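Side-chain contacts in alpha-L-arabinosidase (Xanthomonas axonopodis pv. citri, PDB 6D25), which probably hydrolyses terminal alpha-L-arabinofuranosyl side chains of arabinoxylan, including those on internally di-substituted xylose units, as a trimeric GH51 arabinofuranosidase: residues Q149-G154 / V366-I371; Y214-F219 / M253-K258; H247-M252 / D261-H266; E300-H305 / F356-Q361; I308-K311 / A315-V318. All blocks are in the same frame, centred on the assembly; numbering follows the deposited sequence.

Interaction 1 opens at strand 149-154 and closes at strand 366-371, joining the third and eighth strands across the inside of a (beta/alpha)8 barrel. The other four contacts nest inside this long loop. Interaction 2 begins on helix 212-224 and ends on helix 246-256; interaction 3 starts just before that end, on the same helix, and finishes on strand 262-269, so the two cross. Interaction 4 follows in series, joining helix 285-312 to helix 346-361, and interaction 5 is nested within it. Interactions 2 and 4 thus join outer helices, interaction 3 a helix to a barrel strand, and interaction 5 a helix to the loop after it.

Interaction 1 (Q149-G154 / V366-I371); sequences QAYIAG and VRMANI
Tyr151 reaches across the inside of the barrel toward Met368 and Asn370. Its CB points at segment 366-371, and with CG anti to the backbone N (chi1 175°) the ring extends inward, away from its own strand. The two strands are not neighbours: the closest CA atoms, those of Tyr151 and Asn370, are 10.1 Å apart, and side chains alone bridge the gap. From CG the CD2 side of the ring does the touching. Atom CD2 lies 4.1 Å from Met368 CE, the end of a chain that bends at chi3 (68°) and brings its methyl in obliquely to the ring. The next atom, CE2, approaches Asn370 OD1 at 3.8 Å. This oxygen sits at the ring edge and in its plane, a long and at most weakly favourable approach to the C-H groups there, while the amide plane is turned 59° from the ring. At the tip, the hydroxyl OH makes a weak hydrogen bond to Asp323 OD2. Tyrosine therefore fits the place by offering ring carbons for the methionine methyl and a polar end for a carboxylate. Methionine is long and flexible enough to reach the ring, and asparagine has a second task, since its ND2 donates to Gln51 O and Asn93 OD1. All three residues are buried. Among the neighbouring elements, Tyr151 is backbone-bonded to strand 93-96, the residues flanking it pack outward on helix 136-146, and Met368 and Asn370 lie against Val321 and Asp323 of strand 319-325.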
# COMPACT_ATOMS: atom_id res chain seq x y z
N GLN A 149 -6.97 20.31 -23.41
CA GLN A 149 -7.46 19.42 -22.36
C GLN A 149 -6.33 19.10 -21.37
O GLN A 149 -5.18 18.94 -21.77
CB GLN A 149 -8.05 18.15 -22.97
CG GLN A 149 -9.36 18.39 -23.71
CD GLN A 149 -9.91 17.08 -24.25
OE1 GLN A 149 -9.19 16.25 -24.81
NE2 GLN A 149 -11.18 16.81 -23.99
N ALA A 150 -6.69 18.93 -20.10
CA ALA A 150 -5.76 18.52 -19.06
C ALA A 150 -5.72 16.99 -19.00
O ALA A 150 -6.77 16.33 -18.92
CB ALA A 150 -6.24 19.06 -17.73
N TYR A 151 -4.52 16.43 -19.03
CA TYR A 151 -4.26 15.05 -18.75
C TYR A 151 -3.43 15.02 -17.45
O TYR A 151 -2.23 15.29 -17.47
CB TYR A 151 -3.59 14.43 -19.97
CG TYR A 151 -3.12 13.00 -19.86
CD1 TYR A 151 -3.33 12.22 -18.74
CD2 TYR A 151 -2.48 12.42 -20.94
CE1 TYR A 151 -2.89 10.91 -18.70
CE2 TYR A 151 -2.04 11.10 -20.91
CZ TYR A 151 -2.24 10.34 -19.78
OH TYR A 151 -1.78 9.06 -19.74
N ILE A 152 -4.08 14.74 -16.33
CA ILE A 152 -3.44 14.83 -15.02
C ILE A 152 -2.80 13.50 -14.69
O ILE A 152 -3.47 12.49 -14.79
CB ILE A 152 -4.48 15.22 -13.94
CG1 ILE A 152 -5.05 16.61 -14.19
CG2 ILE A 152 -3.88 15.09 -12.53
CD1 ILE A 152 -4.04 17.71 -14.04
N ALA A 153 -1.56 13.51 -14.24
CA ALA A 153 -0.81 12.31 -13.81
C ALA A 153 -0.84 12.23 -12.29
O ALA A 153 -0.25 13.08 -11.61
CB ALA A 153 0.59 12.33 -14.34
N GLY A 154 -1.56 11.23 -11.77
CA GLY A 154 -1.73 11.07 -10.32
C GLY A 154 -0.66 10.19 -9.68
O GLY A 154 0.00 9.34 -10.32
N VAL A 366 -4.84 3.03 -31.23
CA VAL A 366 -4.00 4.09 -30.70
C VAL A 366 -4.74 5.42 -30.84
O VAL A 366 -4.88 5.94 -31.99
CB VAL A 366 -2.63 4.14 -31.39
CG1 VAL A 366 -1.76 5.23 -30.78
CG2 VAL A 366 -1.91 2.80 -31.31
N ARG A 367 -5.22 5.94 -29.72
CA ARG A 367 -6.13 7.08 -29.78
C ARG A 367 -5.59 8.26 -28.95
O ARG A 367 -6.24 9.31 -28.91
CB ARG A 367 -7.52 6.68 -29.29
CG ARG A 367 -8.14 5.57 -30.13
CD ARG A 367 -9.61 5.33 -29.95
NE ARG A 367 -10.01 4.88 -28.67
CZ ARG A 367 -10.33 3.62 -28.34
NH1 ARG A 367 -10.83 3.43 -27.13
NH2 ARG A 367 -10.16 2.61 -29.17
N MET A 368 -4.42 8.11 -28.35
CA MET A 368 -3.73 9.20 -27.67
C MET A 368 -2.21 8.95 -27.75
O MET A 368 -1.77 7.81 -27.73
CB MET A 368 -4.09 9.27 -26.18
CG MET A 368 -5.59 9.44 -25.91
SD MET A 368 -5.94 9.50 -24.11
CE MET A 368 -5.17 11.08 -23.73
N ALA A 369 -1.45 10.02 -27.84
CA ALA A 369 0.01 9.98 -27.75
C ALA A 369 0.51 11.32 -27.24
O ALA A 369 -0.15 12.34 -27.40
CB ALA A 369 0.65 9.64 -29.09
N ASN A 370 1.63 11.29 -26.56
CA ASN A 370 2.24 12.48 -25.98
C ASN A 370 3.76 12.42 -26.19
O ASN A 370 4.45 11.52 -25.66
CB ASN A 370 1.93 12.68 -24.51
CG ASN A 370 0.45 12.71 -24.18
OD1 ASN A 370 -0.18 11.65 -24.16
ND2 ASN A 370 -0.10 13.89 -23.94
N ILE A 371 4.29 13.38 -26.94
CA ILE A 371 5.73 13.44 -27.18
C ILE A 371 6.42 13.98 -25.93
O ILE A 371 5.90 14.91 -25.26
CB ILE A 371 6.03 14.28 -28.44
CG1 ILE A 371 7.45 14.03 -28.93
CG2 ILE A 371 5.78 15.76 -28.19
CD1 ILE A 371 7.85 14.70 -30.22

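Interaction 2 (Y214-F219 / M253-K258); sequences YAADVF and MREASK
Ala216 CB meets Glu255 CB at 3.9 Å, so the glutamate contributes the aliphatic root of its side chain to a contact that is wholly apolar. Nearly a turn after Ala216, Phe219 brings its ring edge to Ala256, the residue next to Glu255: the CB of Ala256 lies near the ring plane, 3.9 Å from Phe219 CD2. Phe219 gets there with CG anti to the backbone N (chi1 169°). The backbones come closest at Ala216 and Ala256, whose CA atoms are 6.4 Å apart, and a small methyl suits helices that approach so nearly, while the larger phenylalanine reaches over with its ring.

The polar interactions lie beside this seam. Glu255 bends at chi2, and its OE2 accepts a nearly straight bond from Arg254 NE (2.9 Å, 167°), taken on the anti side of the carboxylate; Arg254 NH2 adds a weak one. Asp217 OD1 stands 5.7 Å from Glu255 OE1, a proximity of like charges that is probably eased by Arg211 of the third subunit, which forms a salt bridge to Asp217 OD2 and packs on Glu255. Tyr214 OH in turn bonds to Arg221 of the second subunit.

Helices 212-224 and 246-256 follow the fourth and fifth strands of the barrel. Their close packing is that of consecutive outer helices in a (beta/alpha)8 barrel, here placed at the interface of the trimer.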
# COMPACT_ATOMS: atom_id res chain seq x y z
N TYR A 214 1.79 -7.02 -9.21
CA TYR A 214 1.56 -6.11 -8.09
C TYR A 214 0.96 -4.80 -8.60
O TYR A 214 -0.01 -4.28 -8.03
CB TYR A 214 2.88 -5.88 -7.33
CG TYR A 214 2.79 -4.96 -6.14
CD1 TYR A 214 1.87 -5.19 -5.12
CD2 TYR A 214 3.63 -3.88 -6.01
CE1 TYR A 214 1.76 -4.33 -4.03
CE2 TYR A 214 3.57 -3.04 -4.91
CZ TYR A 214 2.63 -3.26 -3.91
OH TYR A 214 2.59 -2.46 -2.81
N ALA A 215 1.49 -4.27 -9.69
CA ALA A 215 0.99 -3.04 -10.27
C ALA A 215 -0.49 -3.17 -10.65
O ALA A 215 -1.21 -2.19 -10.56
CB ALA A 215 1.81 -2.65 -11.48
N ALA A 216 -0.91 -4.34 -11.13
CA ALA A 216 -2.31 -4.52 -11.54
C ALA A 216 -3.21 -4.40 -10.30
O ALA A 216 -4.27 -3.74 -10.35
CB ALA A 216 -2.49 -5.84 -12.24
N ASP A 217 -2.78 -5.00 -9.17
CA ASP A 217 -3.53 -4.91 -7.90
C ASP A 217 -3.59 -3.46 -7.43
O ASP A 217 -4.65 -2.94 -7.02
CB ASP A 217 -2.94 -5.83 -6.84
CG ASP A 217 -3.20 -7.30 -7.07
OD1 ASP A 217 -4.28 -7.64 -7.63
OD2 ASP A 217 -2.35 -8.12 -6.66
N VAL A 218 -2.45 -2.78 -7.48
CA VAL A 218 -2.38 -1.40 -7.04
C VAL A 218 -3.26 -0.50 -7.93
O VAL A 218 -4.00 0.35 -7.44
CB VAL A 218 -0.91 -0.92 -7.02
CG1 VAL A 218 -0.81 0.56 -6.78
CG2 VAL A 218 -0.12 -1.67 -5.96
N PHE A 219 -3.17 -0.67 -9.24
CA PHE A 219 -4.00 0.09 -10.18
C PHE A 219 -5.49 -0.14 -9.86
O PHE A 219 -6.24 0.83 -9.75
CB PHE A 219 -3.69 -0.26 -11.65
CG PHE A 219 -4.73 0.33 -12.57
CD1 PHE A 219 -4.80 1.68 -12.81
CD2 PHE A 219 -5.72 -0.49 -13.10
CE1 PHE A 219 -5.82 2.22 -13.58
CE2 PHE A 219 -6.73 0.04 -13.89
CZ PHE A 219 -6.79 1.40 -14.09
N MET A 253 -3.91 -6.21 -18.89
CA MET A 253 -5.19 -6.37 -19.60
C MET A 253 -5.98 -7.54 -19.00
O MET A 253 -7.19 -7.40 -18.76
CB MET A 253 -4.95 -6.58 -21.11
CG MET A 253 -4.43 -5.36 -21.81
SD MET A 253 -5.48 -3.90 -21.69
CE MET A 253 -6.80 -4.41 -22.79
N ARG A 254 -5.32 -8.67 -18.76
CA ARG A 254 -5.99 -9.84 -18.20
C ARG A 254 -6.64 -9.45 -16.85
O ARG A 254 -7.75 -9.85 -16.56
CB ARG A 254 -5.01 -10.99 -17.93
CG ARG A 254 -5.62 -12.26 -17.35
CD ARG A 254 -4.48 -13.28 -17.09
NE ARG A 254 -3.70 -12.93 -15.89
CZ ARG A 254 -2.39 -13.12 -15.71
NH1 ARG A 254 -1.65 -13.70 -16.65
NH2 ARG A 254 -1.83 -12.78 -14.56
N GLU A 255 -5.92 -8.71 -16.02
CA GLU A 255 -6.33 -8.49 -14.65
C GLU A 255 -7.20 -7.24 -14.51
O GLU A 255 -7.96 -7.17 -13.55
CB GLU A 255 -5.14 -8.35 -13.69
CG GLU A 255 -4.33 -9.60 -13.54
CD GLU A 255 -5.15 -10.81 -13.05
OE1 GLU A 255 -6.00 -10.65 -12.21
OE2 GLU A 255 -4.87 -11.92 -13.49
N ALA A 256 -7.09 -6.26 -15.39
CA ALA A 256 -7.67 -4.94 -15.08
C ALA A 256 -8.35 -4.26 -16.29
O ALA A 256 -8.74 -3.08 -16.13
CB ALA A 256 -6.60 -4.03 -14.51
N SER A 257 -8.50 -4.92 -17.44
CA SER A 257 -9.02 -4.21 -18.62
C SER A 257 -10.39 -3.57 -18.36
O SER A 257 -10.70 -2.51 -18.95
CB SER A 257 -9.10 -5.11 -19.85
OG SER A 257 -10.00 -6.18 -19.62
N LYS A 258 -11.21 -4.15 -17.49
CA LYS A 258 -12.57 -3.59 -17.24
C LYS A 258 -12.50 -2.29 -16.44
O LYS A 258 -13.49 -1.62 -16.38
CB LYS A 258 -13.45 -4.60 -16.53
CG LYS A 258 -13.83 -5.71 -17.52
CD LYS A 258 -14.54 -6.88 -16.96
CE LYS A 258 -14.39 -8.09 -17.87
NZ LYS A 258 -15.13 -9.25 -17.32

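Interaction 3 (H247-M252 / D261-H266); sequences HWTEVM and DGLSMH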
# COMPACT_ATOMS: atom_id res chain seq x y z
N HIS A 247 4.75 -9.05 -21.45
CA HIS A 247 4.19 -9.64 -20.25
C HIS A 247 3.41 -8.58 -19.45
O HIS A 247 2.36 -8.89 -18.89
CB HIS A 247 5.29 -10.31 -19.43
CG HIS A 247 4.76 -10.91 -18.16
ND1 HIS A 247 3.94 -12.03 -18.15
CD2 HIS A 247 4.92 -10.54 -16.87
CE1 HIS A 247 3.71 -12.35 -16.88
NE2 HIS A 247 4.27 -11.45 -16.07
N TRP A 248 3.90 -7.37 -19.41
CA TRP A 248 3.22 -6.30 -18.69
C TRP A 248 1.83 -6.06 -19.29
O TRP A 248 0.81 -6.04 -18.57
CB TRP A 248 4.06 -5.03 -18.74
CG TRP A 248 3.51 -3.95 -17.85
CD1 TRP A 248 2.39 -3.19 -18.05
CD2 TRP A 248 4.00 -3.62 -16.55
NE1 TRP A 248 2.20 -2.37 -16.97
CE2 TRP A 248 3.16 -2.62 -16.03
CE3 TRP A 248 5.07 -4.08 -15.77
CZ2 TRP A 248 3.36 -2.06 -14.77
CZ3 TRP A 248 5.26 -3.54 -14.52
CH2 TRP A 248 4.43 -2.53 -14.05
N THR A 249 1.76 -5.92 -20.62
CA THR A 249 0.47 -5.71 -21.27
C THR A 249 -0.48 -6.88 -21.01
O THR A 249 -1.64 -6.67 -20.73
CB THR A 249 0.66 -5.54 -22.78
OG1 THR A 249 1.58 -4.48 -22.97
CG2 THR A 249 -0.63 -5.23 -23.51
N GLU A 250 0.01 -8.10 -21.15
CA GLU A 250 -0.78 -9.30 -20.94
C GLU A 250 -1.43 -9.26 -19.54
O GLU A 250 -2.64 -9.51 -19.41
CB GLU A 250 0.11 -10.53 -21.12
CG GLU A 250 -0.54 -11.82 -20.72
CD GLU A 250 -1.48 -12.38 -21.76
OE1 GLU A 250 -1.30 -12.10 -22.95
OE2 GLU A 250 -2.39 -13.15 -21.34
N VAL A 251 -0.64 -9.02 -18.50
CA VAL A 251 -1.18 -9.09 -17.15
C VAL A 251 -2.09 -7.90 -16.89
O VAL A 251 -3.15 -8.08 -16.29
CB VAL A 251 -0.07 -9.22 -16.10
CG1 VAL A 251 -0.62 -9.13 -14.69
CG2 VAL A 251 0.69 -10.52 -16.30
N MET A 252 -1.70 -6.69 -17.26
CA MET A 252 -2.54 -5.55 -16.96
C MET A 252 -3.91 -5.74 -17.64
O MET A 252 -4.95 -5.42 -17.04
CB MET A 252 -1.97 -4.21 -17.44
CG MET A 252 -0.82 -3.74 -16.67
SD MET A 252 -1.15 -3.33 -14.89
CE MET A 252 -2.67 -2.43 -15.03
N ASP A 261 -9.80 3.07 -19.16
CA ASP A 261 -10.24 3.67 -20.44
C ASP A 261 -9.07 3.69 -21.43
O ASP A 261 -9.27 3.77 -22.66
CB ASP A 261 -10.81 5.07 -20.18
CG ASP A 261 -11.97 4.98 -19.22
OD1 ASP A 261 -12.98 4.40 -19.63
OD2 ASP A 261 -11.83 5.39 -18.01
N GLY A 262 -7.86 3.57 -20.90
CA GLY A 262 -6.65 3.56 -21.71
C GLY A 262 -5.53 2.84 -20.99
O GLY A 262 -5.56 2.69 -19.73
N LEU A 263 -4.55 2.37 -21.76
CA LEU A 263 -3.35 1.72 -21.24
C LEU A 263 -2.14 2.45 -21.83
O LEU A 263 -2.05 2.55 -23.04
CB LEU A 263 -3.34 0.25 -21.64
CG LEU A 263 -2.11 -0.53 -21.16
CD1 LEU A 263 -2.15 -0.69 -19.66
CD2 LEU A 263 -2.03 -1.89 -21.80
N SER A 264 -1.25 2.97 -21.00
CA SER A 264 -0.12 3.74 -21.52
C SER A 264 1.01 2.80 -21.98
O SER A 264 1.19 1.76 -21.43
CB SER A 264 0.36 4.75 -20.54
OG SER A 264 0.94 4.11 -19.44
N MET A 265 1.70 3.17 -23.02
CA MET A 265 2.94 2.54 -23.41
C MET A 265 3.98 3.63 -23.66
O MET A 265 3.62 4.74 -23.98
CB MET A 265 2.77 1.67 -24.66
CG MET A 265 2.42 2.39 -25.92
SD MET A 265 2.69 1.28 -27.40
CE MET A 265 4.46 1.45 -27.62
N HIS A 266 5.24 3.29 -23.47
CA HIS A 266 6.35 4.23 -23.56
C HIS A 266 7.41 3.62 -24.48
O HIS A 266 7.76 2.45 -24.27
CB HIS A 266 7.00 4.49 -22.19
CG HIS A 266 6.08 5.15 -21.21
ND1 HIS A 266 6.38 5.30 -19.89
CD2 HIS A 266 4.91 5.79 -21.38
CE1 HIS A 266 5.42 5.96 -19.28
NE2 HIS A 266 4.51 6.27 -20.16
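Leu263 carries this contact, placing its two methyls against Thr249 and Met252 on the helix that precedes its strand. The arrangement belongs to the beta-alpha-beta unit made of strand 235-238, helix 246-256 and strand 262-269, a repeating element of the (beta/alpha)8 barrel. Along the second segment, Asp261 comes first: its OD2 accepts from the backbone N of Lys236, which ties the start of the segment to strand 235-238. Gly262, the first residue of the strand, pairs through its backbone with Lys236 and Ala238. Leu263 then points out of the barrel toward the helix. Its CG is anti to the backbone N (chi1 179°), which carries the fork of the side chain up to the helix; a branched apolar residue suits the place because each methyl can serve a different neighbour nearly one helical turn apart. Ser264 faces the opposite way, into the barrel, where its OG bonds to Gly240 N. Met265 turns outward again, and its sulfur end runs off to Met298 of helix 285-312. His266, once more inward, makes weak hydrogen bonds to Glu202 and Asp323. The outer surface of the strand is thus greasy and its inner surface polar, as expected of a strand lying between a helical layer and a barrel interior. On the helix side Thr249 divides its work: OG1 makes a weak bond with His305, and the methyl is shared between Leu263 and Ile308 of helix 285-312. Leu263 CD2 meets Thr249 CG2 at 4.0 Å, while Leu263 CD1 rests 4.2 Å from Met252 CB.

Interaction 4 (E300-H305 / F356-Q361); sequences ELITKH and FDIFSQ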
# COMPACT_ATOMS: atom_id res chain seq x y z
N GLU A 300 6.18 -2.03 -34.84
CA GLU A 300 6.18 -3.40 -34.33
C GLU A 300 5.62 -3.44 -32.90
O GLU A 300 4.82 -4.32 -32.56
CB GLU A 300 7.61 -3.97 -34.37
CG GLU A 300 7.73 -5.33 -33.73
CD GLU A 300 9.14 -5.88 -33.64
OE1 GLU A 300 10.07 -5.29 -34.28
OE2 GLU A 300 9.30 -6.91 -32.93
N LEU A 301 6.06 -2.52 -32.04
CA LEU A 301 5.58 -2.47 -30.65
C LEU A 301 4.06 -2.26 -30.62
O LEU A 301 3.35 -2.99 -29.90
CB LEU A 301 6.27 -1.34 -29.89
CG LEU A 301 7.79 -1.47 -29.73
CD1 LEU A 301 8.32 -0.24 -29.02
CD2 LEU A 301 8.20 -2.74 -28.99
N ILE A 302 3.55 -1.28 -31.36
CA ILE A 302 2.11 -1.05 -31.36
C ILE A 302 1.36 -2.30 -31.85
O ILE A 302 0.35 -2.70 -31.26
CB ILE A 302 1.75 0.19 -32.19
CG1 ILE A 302 2.23 1.45 -31.47
CG2 ILE A 302 0.26 0.23 -32.49
CD1 ILE A 302 2.15 2.73 -32.29
N THR A 303 1.88 -2.92 -32.91
CA THR A 303 1.25 -4.09 -33.49
C THR A 303 1.11 -5.17 -32.43
O THR A 303 0.03 -5.73 -32.22
CB THR A 303 2.00 -4.57 -34.74
OG1 THR A 303 1.93 -3.47 -35.66
CG2 THR A 303 1.41 -5.81 -35.35
N LYS A 304 2.21 -5.49 -31.78
CA LYS A 304 2.25 -6.62 -30.85
C LYS A 304 1.50 -6.29 -29.56
O LYS A 304 0.77 -7.16 -29.07
CB LYS A 304 3.69 -7.06 -30.60
CG LYS A 304 4.26 -7.81 -31.79
CD LYS A 304 5.68 -8.26 -31.65
CE LYS A 304 6.11 -9.01 -32.89
NZ LYS A 304 7.57 -9.27 -32.87
N HIS A 305 1.67 -5.10 -29.01
CA HIS A 305 0.86 -4.72 -27.82
C HIS A 305 -0.64 -4.72 -28.16
O HIS A 305 -1.44 -5.18 -27.36
CB HIS A 305 1.30 -3.37 -27.25
CG HIS A 305 2.62 -3.40 -26.54
ND1 HIS A 305 2.85 -4.20 -25.42
CD2 HIS A 305 3.76 -2.70 -26.77
CE1 HIS A 305 4.09 -4.01 -25.02
NE2 HIS A 305 4.67 -3.10 -25.81
N PHE A 356 3.95 9.95 -36.48
CA PHE A 356 2.57 10.33 -36.86
C PHE A 356 2.00 9.40 -37.95
O PHE A 356 0.85 8.98 -37.86
CB PHE A 356 2.50 11.77 -37.34
CG PHE A 356 2.86 12.79 -36.28
CD1 PHE A 356 2.57 12.58 -34.94
CD2 PHE A 356 3.38 14.02 -36.66
CE1 PHE A 356 2.80 13.57 -33.99
CE2 PHE A 356 3.60 15.00 -35.70
CZ PHE A 356 3.35 14.76 -34.38
N ASP A 357 2.83 9.05 -38.92
CA ASP A 357 2.41 8.10 -39.96
C ASP A 357 1.97 6.79 -39.28
O ASP A 357 0.88 6.27 -39.55
CB ASP A 357 3.51 7.83 -40.98
CG ASP A 357 3.91 9.00 -41.89
OD1 ASP A 357 3.15 10.03 -41.94
OD2 ASP A 357 5.02 8.88 -42.55
N ILE A 358 2.82 6.29 -38.38
CA ILE A 358 2.57 5.00 -37.75
C ILE A 358 1.31 5.05 -36.88
O ILE A 358 0.44 4.17 -36.93
CB ILE A 358 3.81 4.55 -36.97
CG1 ILE A 358 4.94 4.13 -37.91
CG2 ILE A 358 3.48 3.45 -35.95
CD1 ILE A 358 6.30 4.07 -37.21
N PHE A 359 1.18 6.09 -36.05
CA PHE A 359 0.00 6.19 -35.18
C PHE A 359 -1.27 6.20 -36.03
O PHE A 359 -2.28 5.53 -35.67
CB PHE A 359 0.02 7.46 -34.34
CG PHE A 359 1.18 7.65 -33.40
CD1 PHE A 359 1.86 6.59 -32.87
CD2 PHE A 359 1.53 8.93 -32.97
CE1 PHE A 359 2.93 6.77 -32.00
CE2 PHE A 359 2.56 9.12 -32.09
CZ PHE A 359 3.28 8.05 -31.62
N SER A 360 -1.24 6.96 -37.14
CA SER A 360 -2.43 7.11 -37.96
C SER A 360 -2.81 5.78 -38.63
O SER A 360 -4.00 5.57 -38.97
CB SER A 360 -2.25 8.23 -38.95
OG SER A 360 -1.48 7.83 -40.08
N GLN A 361 -1.84 4.86 -38.82
CA GLN A 361 -2.09 3.54 -39.38
C GLN A 361 -2.74 2.61 -38.34
O GLN A 361 -3.19 1.51 -38.70
CB GLN A 361 -0.80 2.86 -39.87
CG GLN A 361 -0.04 3.60 -40.93
CD GLN A 361 -0.98 4.08 -42.02
OE1 GLN A 361 -1.53 3.27 -42.78
NE2 GLN A 361 -1.21 5.41 -42.04
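With chi1 at -70° and chi2 at 170°, Ile302 runs its CG1 branch outward to full length, so that CD1 becomes the part reaching Ile358 and Phe359. Phe359 starts from a CB directed away from segment 300-305, but its first torsion sets CG beside the backbone N and swings the ring back toward Ile302. The two segments belong to helices 285-312 and 346-361, which follow the sixth and seventh strands of the (beta/alpha)8 barrel and pack as neighbours in its outer layer. The nearest CA atoms, of Ile302 and Phe359, are 8.5 Å apart, an ordinary distance for packed helices. Isoleucine's extended CG1 branch reaches across, while its beta-branching limits its rotamers. Its CD1 meets the ring edge in plane, 3.9 Å from Phe359 CD1, the two side chains standing at about a right angle. The same methyl lies 4.0 Å from Ile358 CG2. Phe359 also stacks edge-to-face on Trp325, which brings the seventh strand into the same apolar core.

The outer side of helix 285-312 is charged, and Lys304 NZ forms a salt bridge to Glu300 OE2 one turn back. Near the end of segment 356-361, the Asp357 carbonyl oxygen accepts from both Gln361 N and Ser360 OG; the serine hydroxyl sits 2.9 Å from Asp357 O, tilted 30° out of the carbonyl plane.

Interaction 5 (I308-K311 / A315-V318); sequences IMDK and AKKV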
# COMPACT_ATOMS: atom_id res chain seq x y z
N ILE A 308 -2.15 -8.23 -28.15
CA ILE A 308 -2.42 -8.69 -26.79
C ILE A 308 -3.70 -8.04 -26.25
O ILE A 308 -4.53 -8.72 -25.61
CB ILE A 308 -1.21 -8.44 -25.87
CG1 ILE A 308 -0.00 -9.25 -26.33
CG2 ILE A 308 -1.57 -8.76 -24.42
CD1 ILE A 308 1.28 -8.81 -25.76
N MET A 309 -3.86 -6.74 -26.45
CA MET A 309 -5.05 -6.04 -26.00
C MET A 309 -6.30 -6.62 -26.68
O MET A 309 -7.33 -6.73 -26.02
CB MET A 309 -4.97 -4.53 -26.27
CG MET A 309 -3.88 -3.88 -25.48
SD MET A 309 -3.61 -2.15 -25.85
CE MET A 309 -4.92 -1.38 -24.89
N ASP A 310 -6.19 -7.08 -27.93
CA ASP A 310 -7.33 -7.63 -28.65
C ASP A 310 -7.83 -8.91 -27.97
O ASP A 310 -9.01 -9.20 -28.05
CB ASP A 310 -6.99 -7.96 -30.09
CG ASP A 310 -6.79 -6.76 -31.02
OD1 ASP A 310 -7.18 -5.61 -30.65
OD2 ASP A 310 -6.18 -6.96 -32.11
N LYS A 311 -6.95 -9.68 -27.32
CA LYS A 311 -7.36 -10.94 -26.70
C LYS A 311 -8.32 -10.66 -25.55
O LYS A 311 -9.19 -11.45 -25.34
CB LYS A 311 -6.17 -11.69 -26.07
CG LYS A 311 -5.09 -12.10 -27.04
CD LYS A 311 -3.85 -12.64 -26.32
CE LYS A 311 -4.12 -13.40 -25.04
NZ LYS A 311 -2.86 -14.04 -24.57
N ALA A 315 -13.28 -5.55 -28.61
CA ALA A 315 -14.05 -4.40 -29.13
C ALA A 315 -13.20 -3.12 -29.13
O ALA A 315 -13.70 -2.09 -29.58
CB ALA A 315 -15.29 -4.21 -28.30
N LYS A 316 -11.98 -3.13 -28.56
CA LYS A 316 -11.11 -1.97 -28.55
C LYS A 316 -11.70 -0.82 -27.73
O LYS A 316 -11.49 0.37 -28.04
CB LYS A 316 -10.75 -1.50 -29.96
CG LYS A 316 -10.28 -2.58 -30.91
CD LYS A 316 -9.70 -1.99 -32.20
CE LYS A 316 -9.48 -3.05 -33.25
NZ LYS A 316 -10.79 -3.45 -33.82
N LYS A 317 -12.35 -1.14 -26.62
CA LYS A 317 -12.81 -0.10 -25.74
C LYS A 317 -11.64 0.61 -25.06
O LYS A 317 -11.73 1.81 -24.77
CB LYS A 317 -13.76 -0.66 -24.67
CG LYS A 317 -14.96 -1.40 -25.23
CD LYS A 317 -16.33 -1.02 -24.66
CE LYS A 317 -17.43 -1.55 -25.56
NZ LYS A 317 -17.53 -3.03 -25.44
N VAL A 318 -10.57 -0.11 -24.77
CA VAL A 318 -9.41 0.49 -24.10
C VAL A 318 -8.47 1.06 -25.17
O VAL A 318 -7.94 0.31 -26.02
CB VAL A 318 -8.67 -0.55 -23.24
CG1 VAL A 318 -7.45 0.05 -22.56
CG2 VAL A 318 -9.61 -1.22 -22.22
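The turn that leads from helix 285-312 into strand 319-325, the seventh strand of the barrel, packs back on the last part of the helix through Met309 and Val318. Met309 is buried and reaches out with an extended chain that bends only at chi3 (81°), which brings its terminal methyl over to the valine. There Met309 CE lies 3.7 Å from Val318 CG1 and 3.6 Å from Val318 O, the two side chains crossing at about a right angle. A flexible methionine suits this position because its long unbranched chain can reach from helix to loop, and a compact valine suits the residue just before a strand.

Nearer the solvent, Asp310 and Lys316 stand side by side. Asp310 OD1 is 4.3 Å from Lys316 CE. The charged ends, Asp310 OD1 and Lys316 NZ, are 5.3 Å apart, short of a salt bridge; the carboxylate instead pairs with Arg365 NH2. Lys316 has a left-handed backbone conformation (phi 65°), which helps to turn the chain, and Asp313 accepts from the backbone N atoms of Lys317 and Val318.

The chemistry is therefore divided: on the buried side a methyl packs against a valine side chain and its carbonyl oxygen, which Arg365 NH1 satisfies, while on the outer side the lysine probably adds a mild electrostatic attraction to an aspartate whose charge is probably largely balanced by Arg365.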